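Local coordinates for protein 5-oxoprolinase subunit A (Thermus thermophilus, PDB 2DFA) that probably cleaves 5-oxoproline to L-glutamate at the expense of ATP, as subunit A of a three-component 5-oxoprolinase, at residues A[197-200]-A[204-207]; A[31-36]-A[47-52]. All coordinates share one frame; numbering follows the deposited sequence.

Contact 1 (A[197-200]-A[204-207])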
ATOM      1  N   LEU A 197     -26.598 -21.849  23.052  1.00 46.76           N
ATOM      2  CA  LEU A 197     -26.939 -22.407  24.361  1.00 48.47           C
ATOM      3  C   LEU A 197     -26.509 -23.874  24.463  1.00 48.12           C
ATOM      4  O   LEU A 197     -25.911 -24.319  25.435  1.00 48.44           O
ATOM      5  CB  LEU A 197     -28.464 -22.327  24.525  1.00 49.86           C
ATOM      6  CG  LEU A 197     -28.933 -21.147  25.384  1.00 52.53           C
ATOM      7  CD1 LEU A 197     -30.439 -21.203  25.667  1.00 53.19           C
ATOM      8  CD2 LEU A 197     -28.245 -21.103  26.751  1.00 51.62           C
ATOM      9  N   ARG A 198     -26.889 -24.636  23.422  1.00 48.34           N
ATOM     10  CA  ARG A 198     -26.573 -26.059  23.391  1.00 48.25           C
ATOM     11  C   ARG A 198     -25.074 -26.310  23.555  1.00 47.04           C
ATOM     12  O   ARG A 198     -24.639 -27.157  24.323  1.00 46.53           O
ATOM     13  CB  ARG A 198     -27.052 -26.609  22.047  1.00 51.37           C
ATOM     14  CG  ARG A 198     -27.018 -28.136  21.992  1.00 55.53           C
ATOM     15  CD  ARG A 198     -28.354 -28.768  22.414  1.00 57.42           C
ATOM     16  NE  ARG A 198     -28.171 -30.178  22.779  1.00 60.71           N
ATOM     17  CZ  ARG A 198     -27.973 -31.048  21.771  1.00 61.44           C
ATOM     18  NH1 ARG A 198     -27.934 -30.602  20.528  1.00 63.25           N
ATOM     19  NH2 ARG A 198     -27.841 -32.352  22.026  1.00 63.44           N
ATOM     20  N   MET A 199     -24.278 -25.570  22.759  1.00 44.41           N
ATOM     21  CA  MET A 199     -22.830 -25.740  22.825  1.00 42.97           C
ATOM     22  C   MET A 199     -22.295 -25.487  24.238  1.00 42.60           C
ATOM     23  O   MET A 199     -21.400 -26.160  24.728  1.00 42.33           O
ATOM     24  CB  MET A 199     -22.178 -24.754  21.852  1.00 42.94           C
ATOM     25  CG  MET A 199     -22.619 -24.935  20.399  1.00 41.60           C
ATOM     26  SD  MET A 199     -21.919 -23.667  19.331  1.00 40.94           S
ATOM     27  CE  MET A 199     -21.584 -24.704  17.902  1.00 39.55           C
ATOM     28  N   VAL A 200     -22.842 -24.438  24.882  1.00 43.63           N
ATOM     29  CA  VAL A 200     -22.397 -24.126  26.240  1.00 46.14           C
ATOM     30  C   VAL A 200     -22.926 -25.139  27.263  1.00 47.53           C
ATOM     31  O   VAL A 200     -22.182 -25.778  27.995  1.00 47.35           O
ATOM     32  CB  VAL A 200     -22.874 -22.714  26.595  1.00 47.16           C
ATOM     33  CG1 VAL A 200     -22.440 -22.364  28.020  1.00 45.94           C
ATOM     34  CG2 VAL A 200     -22.281 -21.699  25.635  1.00 47.02           C
ATOM     35  N   LYS A 204     -22.493 -29.854  22.915  1.00 45.91           N
ATOM     36  CA  LYS A 204     -22.778 -30.553  21.669  1.00 46.69           C
ATOM     37  C   LYS A 204     -23.551 -29.664  20.690  1.00 44.61           C
ATOM     38  O   LYS A 204     -24.203 -28.692  21.053  1.00 45.23           O
ATOM     39  CB  LYS A 204     -23.606 -31.797  21.999  1.00 50.17           C
ATOM     40  CG  LYS A 204     -22.759 -32.931  22.579  1.00 54.04           C
ATOM     41  CD  LYS A 204     -23.601 -34.162  22.909  1.00 57.05           C
ATOM     42  CE  LYS A 204     -22.745 -35.360  23.326  1.00 59.07           C
ATOM     43  NZ  LYS A 204     -21.911 -35.004  24.473  1.00 61.22           N
ATOM     44  N   VAL A 205     -23.420 -30.004  19.396  1.00 42.69           N
ATOM     45  CA  VAL A 205     -24.210 -29.313  18.385  1.00 42.09           C
ATOM     46  C   VAL A 205     -24.722 -30.283  17.315  1.00 41.84           C
ATOM     47  O   VAL A 205     -24.074 -31.256  16.945  1.00 40.85           O
ATOM     48  CB  VAL A 205     -23.328 -28.245  17.736  1.00 42.01           C
ATOM     49  CG1 VAL A 205     -22.253 -28.917  16.881  1.00 43.15           C
ATOM     50  CG2 VAL A 205     -24.170 -27.335  16.861  1.00 44.68           C
ATOM     51  N   GLU A 206     -25.957 -30.020  16.847  1.00 41.89           N
ATOM     52  CA  GLU A 206     -26.482 -30.817  15.748  1.00 41.84           C
ATOM     53  C   GLU A 206     -25.500 -30.850  14.577  1.00 42.75           C
ATOM     54  O   GLU A 206     -24.789 -29.895  14.284  1.00 42.63           O
ATOM     55  CB  GLU A 206     -27.810 -30.197  15.302  1.00 43.82           C
ATOM     56  CG  GLU A 206     -28.618 -31.122  14.389  1.00 46.94           C
ATOM     57  CD  GLU A 206     -29.819 -30.378  13.848  1.00 46.93           C
ATOM     58  OE1 GLU A 206     -30.231 -29.406  14.466  1.00 48.77           O
ATOM     59  OE2 GLU A 206     -30.345 -30.796  12.813  1.00 46.90           O
ATOM     60  N   ALA A 207     -25.430 -32.024  13.927  1.00 41.71           N
ATOM     61  CA  ALA A 207     -24.599 -32.131  12.740  1.00 42.55           C
ATOM     62  C   ALA A 207     -25.449 -32.101  11.468  1.00 43.73           C
ATOM     63  O   ALA A 207     -26.535 -32.662  11.387  1.00 42.64           O
ATOM     64  CB  ALA A 207     -23.809 -33.438  12.818  1.00 43.86           C
TER
HETATM   65  O   HOH W   1     -27.549 -28.121  18.307  1.00 41.77           O
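Apolar packing joins Met-199, close to the end of a helix, to Val-205 on the strand that follows. The two side chains run side by side and point the same way, and the methyl CE of Met-199 rests 3.8 Å from CG2 of Val-205. A bend at the last torsion of Met-199 (chi3 141°) sets that methyl against the valine, and Tyr-170 touches both residues.

The second kind of contact is between a side-chain stem and a backbone carbonyl. CG of Arg-198 approaches to 3.0 Å from O of Lys-204, a close contact and no hydrogen bond. With CG anti to the backbone N (chi1 -169°) and the chain bent at chi2 (92°), the guanidinium is carried alongside the strand, where CB of Lys-204 lies 4.3 Å from NH2 of Arg-198, over one face and toward the rim.

No direct hydrogen bond joins the two segments; a water mediates. Lying in the guanidinium plane, at its edge, it accepts a 2.9 Å bond from N of Glu-206 and a weak one from NH1 of Arg-198. Outside the segments, Glu-212 forms a salt bridge with NH2 and Glu-202 another with NE; together they should restrain the group's rotation.

Overall this is a tight helix-to-strand connection: the chain leaves helix 189-201 and almost at once enters strand 204-206, the first strand of an antiparallel beta hairpin with 212-214.

Contact 2 (A[31-36]-A[47-52]); sequences ANLACG and EAVRLA
Segment 31-36, carrying the strand, and segment 47-52 of helix 42-54 come nearest at Leu-33 and Ala-48, whose CA atoms are 7.5 Å apart, a separation that side chains bridge without any hydrogen bond between the two segments. Leu-33 does the bridging. Its side chain leaves the strand toward the helix, and one branch, CD2, makes both close contacts: it lies 3.6 Å from CG2 of Val-49 and 3.9 Å from CB of Ala-48. The branch point follows behind, with CG of Leu-33 at 4.1 Å from that same CB.

The two helix residues receive the leucine differently. Ala-48 directs its methyl at the strand and is short enough to let the leucine come in close. Val-49 meets it from beside, the two side chains crossing at about a right angle; with CG1 of Val-49 anti to the backbone N (chi1 169°), CG2 is left anti to the carbonyl carbon, and this is the methyl that reaches the leucine.

Leu-94 and Val-59 also touch Leu-33, while Phe-97 and Leu-98 touch Val-49, so helix 80-100 and strand 58-62 extend the same apolar layer. The contact thus packs the helix of the beta-alpha-beta unit 30-34, 42-54, 58-62 onto the parallel sheet.

All three touching side chains are buried and purely hydrocarbon, which implies that strand and helix are held here by close packing and the exclusion of water, with no directional bond to fix their spacing.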
ATOM      1  N   ALA A  31     -13.041  -8.911  21.703  1.00 32.22           N
ATOM      2  CA  ALA A  31     -13.033  -8.480  20.309  1.00 29.68           C
ATOM      3  C   ALA A  31     -11.667  -8.778  19.698  1.00 29.19           C
ATOM      4  O   ALA A  31     -10.647  -8.739  20.387  1.00 28.29           O
ATOM      5  CB  ALA A  31     -13.332  -6.995  20.222  1.00 29.55           C
ATOM      6  N   ASN A  32     -11.662  -9.092  18.407  1.00 29.74           N
ATOM      7  CA  ASN A  32     -10.429  -9.384  17.685  1.00 28.94           C
ATOM      8  C   ASN A  32     -10.217  -8.175  16.782  1.00 28.90           C
ATOM      9  O   ASN A  32     -10.934  -7.996  15.801  1.00 27.72           O
ATOM     10  CB  ASN A  32     -10.601 -10.648  16.842  1.00 31.35           C
ATOM     11  CG  ASN A  32     -11.398 -11.727  17.562  1.00 31.91           C
ATOM     12  OD1 ASN A  32     -11.019 -12.186  18.642  1.00 33.00           O
ATOM     13  ND2 ASN A  32     -12.513 -12.132  16.966  1.00 31.33           N
ATOM     14  N   LEU A  33      -9.249  -7.337  17.126  1.00 29.21           N
ATOM     15  CA  LEU A  33      -8.979  -6.128  16.359  1.00 29.68           C
ATOM     16  C   LEU A  33      -7.960  -6.287  15.240  1.00 28.90           C
ATOM     17  O   LEU A  33      -6.892  -6.870  15.438  1.00 27.71           O
ATOM     18  CB  LEU A  33      -8.527  -5.008  17.300  1.00 28.97           C
ATOM     19  CG  LEU A  33      -9.647  -4.167  17.927  1.00 33.11           C
ATOM     20  CD1 LEU A  33     -10.704  -5.065  18.555  1.00 33.22           C
ATOM     21  CD2 LEU A  33      -9.052  -3.232  18.953  1.00 32.36           C
ATOM     22  N   ALA A  34      -8.303  -5.755  14.067  1.00 29.94           N
ATOM     23  CA  ALA A  34      -7.421  -5.802  12.907  1.00 28.44           C
ATOM     24  C   ALA A  34      -6.163  -5.001  13.238  1.00 29.05           C
ATOM     25  O   ALA A  34      -6.202  -4.070  14.051  1.00 26.12           O
ATOM     26  CB  ALA A  34      -8.125  -5.210  11.676  1.00 31.69           C
ATOM     27  N   CYS A  35      -5.050  -5.349  12.593  1.00 28.46           N
ATOM     28  CA  CYS A  35      -3.785  -4.683  12.876  1.00 27.12           C
ATOM     29  C   CYS A  35      -3.118  -3.933  11.722  1.00 29.14           C
ATOM     30  O   CYS A  35      -1.893  -3.785  11.712  1.00 29.99           O
ATOM     31  CB  CYS A  35      -2.809  -5.713  13.460  1.00 29.64           C
ATOM     32  SG  CYS A  35      -3.498  -6.672  14.861  1.00 30.59           S
ATOM     33  N   GLY A  36      -3.910  -3.468  10.756  1.00 27.77           N
ATOM     34  CA  GLY A  36      -3.361  -2.697   9.650  1.00 29.34           C
ATOM     35  C   GLY A  36      -2.988  -3.419   8.365  1.00 28.49           C
ATOM     36  O   GLY A  36      -2.599  -2.767   7.393  1.00 29.88           O
ATOM     37  N   GLU A  47      -9.447   4.114  17.634  1.00 30.82           N
ATOM     38  CA  GLU A  47     -10.881   4.295  17.838  1.00 34.48           C
ATOM     39  C   GLU A  47     -11.536   3.031  18.411  1.00 34.28           C
ATOM     40  O   GLU A  47     -12.345   3.108  19.346  1.00 32.75           O
ATOM     41  CB  GLU A  47     -11.549   4.661  16.507  1.00 35.10           C
ATOM     42  CG  GLU A  47     -13.074   4.644  16.538  1.00 39.86           C
ATOM     43  CD  GLU A  47     -13.682   4.960  15.182  1.00 44.69           C
ATOM     44  OE1 GLU A  47     -13.438   4.200  14.214  1.00 41.57           O
ATOM     45  OE2 GLU A  47     -14.402   5.975  15.085  1.00 46.87           O
ATOM     46  N   ALA A  48     -11.185   1.877  17.850  1.00 30.67           N
ATOM     47  CA  ALA A  48     -11.740   0.600  18.287  1.00 30.86           C
ATOM     48  C   ALA A  48     -11.306   0.250  19.700  1.00 30.64           C
ATOM     49  O   ALA A  48     -12.087  -0.296  20.479  1.00 30.40           O
ATOM     50  CB  ALA A  48     -11.329  -0.523  17.315  1.00 30.19           C
ATOM     51  N   VAL A  49     -10.056   0.551  20.026  1.00 29.59           N
ATOM     52  CA  VAL A  49      -9.530   0.276  21.358  1.00 30.96           C
ATOM     53  C   VAL A  49     -10.254   1.151  22.377  1.00 32.35           C
ATOM     54  O   VAL A  49     -10.606   0.695  23.472  1.00 33.10           O
ATOM     55  CB  VAL A  49      -8.006   0.538  21.418  1.00 29.27           C
ATOM     56  CG1 VAL A  49      -7.519   0.522  22.861  1.00 27.71           C
ATOM     57  CG2 VAL A  49      -7.267  -0.548  20.606  1.00 27.55           C
ATOM     58  N   ARG A  50     -10.486   2.406  22.015  1.00 34.19           N
ATOM     59  CA  ARG A  50     -11.184   3.315  22.916  1.00 37.54           C
ATOM     60  C   ARG A  50     -12.607   2.822  23.149  1.00 38.08           C
ATOM     61  O   ARG A  50     -13.099   2.834  24.280  1.00 37.50           O
ATOM     62  CB  ARG A  50     -11.171   4.737  22.342  1.00 37.97           C
ATOM     63  CG  ARG A  50      -9.783   5.370  22.435  1.00 41.09           C
ATOM     64  CD  ARG A  50      -9.683   6.754  21.809  1.00 44.46           C
ATOM     65  NE  ARG A  50      -8.405   7.374  22.170  1.00 46.06           N
ATOM     66  CZ  ARG A  50      -7.920   8.489  21.634  1.00 47.91           C
ATOM     67  NH1 ARG A  50      -8.597   9.135  20.692  1.00 49.84           N
ATOM     68  NH2 ARG A  50      -6.750   8.960  22.046  1.00 50.05           N
ATOM     69  N   LEU A  51     -13.257   2.367  22.083  1.00 38.91           N
ATOM     70  CA  LEU A  51     -14.624   1.858  22.177  1.00 39.63           C
ATOM     71  C   LEU A  51     -14.686   0.622  23.068  1.00 40.26           C
ATOM     72  O   LEU A  51     -15.561   0.511  23.929  1.00 39.89           O
ATOM     73  CB  LEU A  51     -15.157   1.516  20.783  1.00 41.21           C
ATOM     74  CG  LEU A  51     -16.632   1.116  20.669  1.00 44.29           C
ATOM     75  CD1 LEU A  51     -17.521   2.293  21.075  1.00 45.42           C
ATOM     76  CD2 LEU A  51     -16.934   0.699  19.235  1.00 44.93           C
ATOM     77  N   ALA A  52     -13.758  -0.311  22.858  1.00 38.09           N
ATOM     78  CA  ALA A  52     -13.711  -1.532  23.653  1.00 37.98           C
ATOM     79  C   ALA A  52     -13.541  -1.193  25.129  1.00 37.88           C
ATOM     80  O   ALA A  52     -14.219  -1.759  25.990  1.00 37.43           O
ATOM     81  CB  ALA A  52     -12.559  -2.420  23.185  1.00 35.95           C
TER

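From the N terminus, contact 2 comes first: 31-36 and 47-52 close a loop of ten residues, within the beta-alpha-beta unit made by strand 30-34, helix 42-54 and strand 58-62. That loop is complete long before contact 1 begins, late in the chain, where 197-200 and 204-207 close a short connection, with three residues between the segments. The two loops therefore follow in series, neither crossing nor enclosing the other. Contacts 1 and 2 lie on opposite sides of the chain's centre, and the centres of contact 1 and contact 2 are about 29 Å apart. Contact 2 ties a helix to the parallel sheet, whereas contact 1 joins helix 189-201 to a small antiparallel pair.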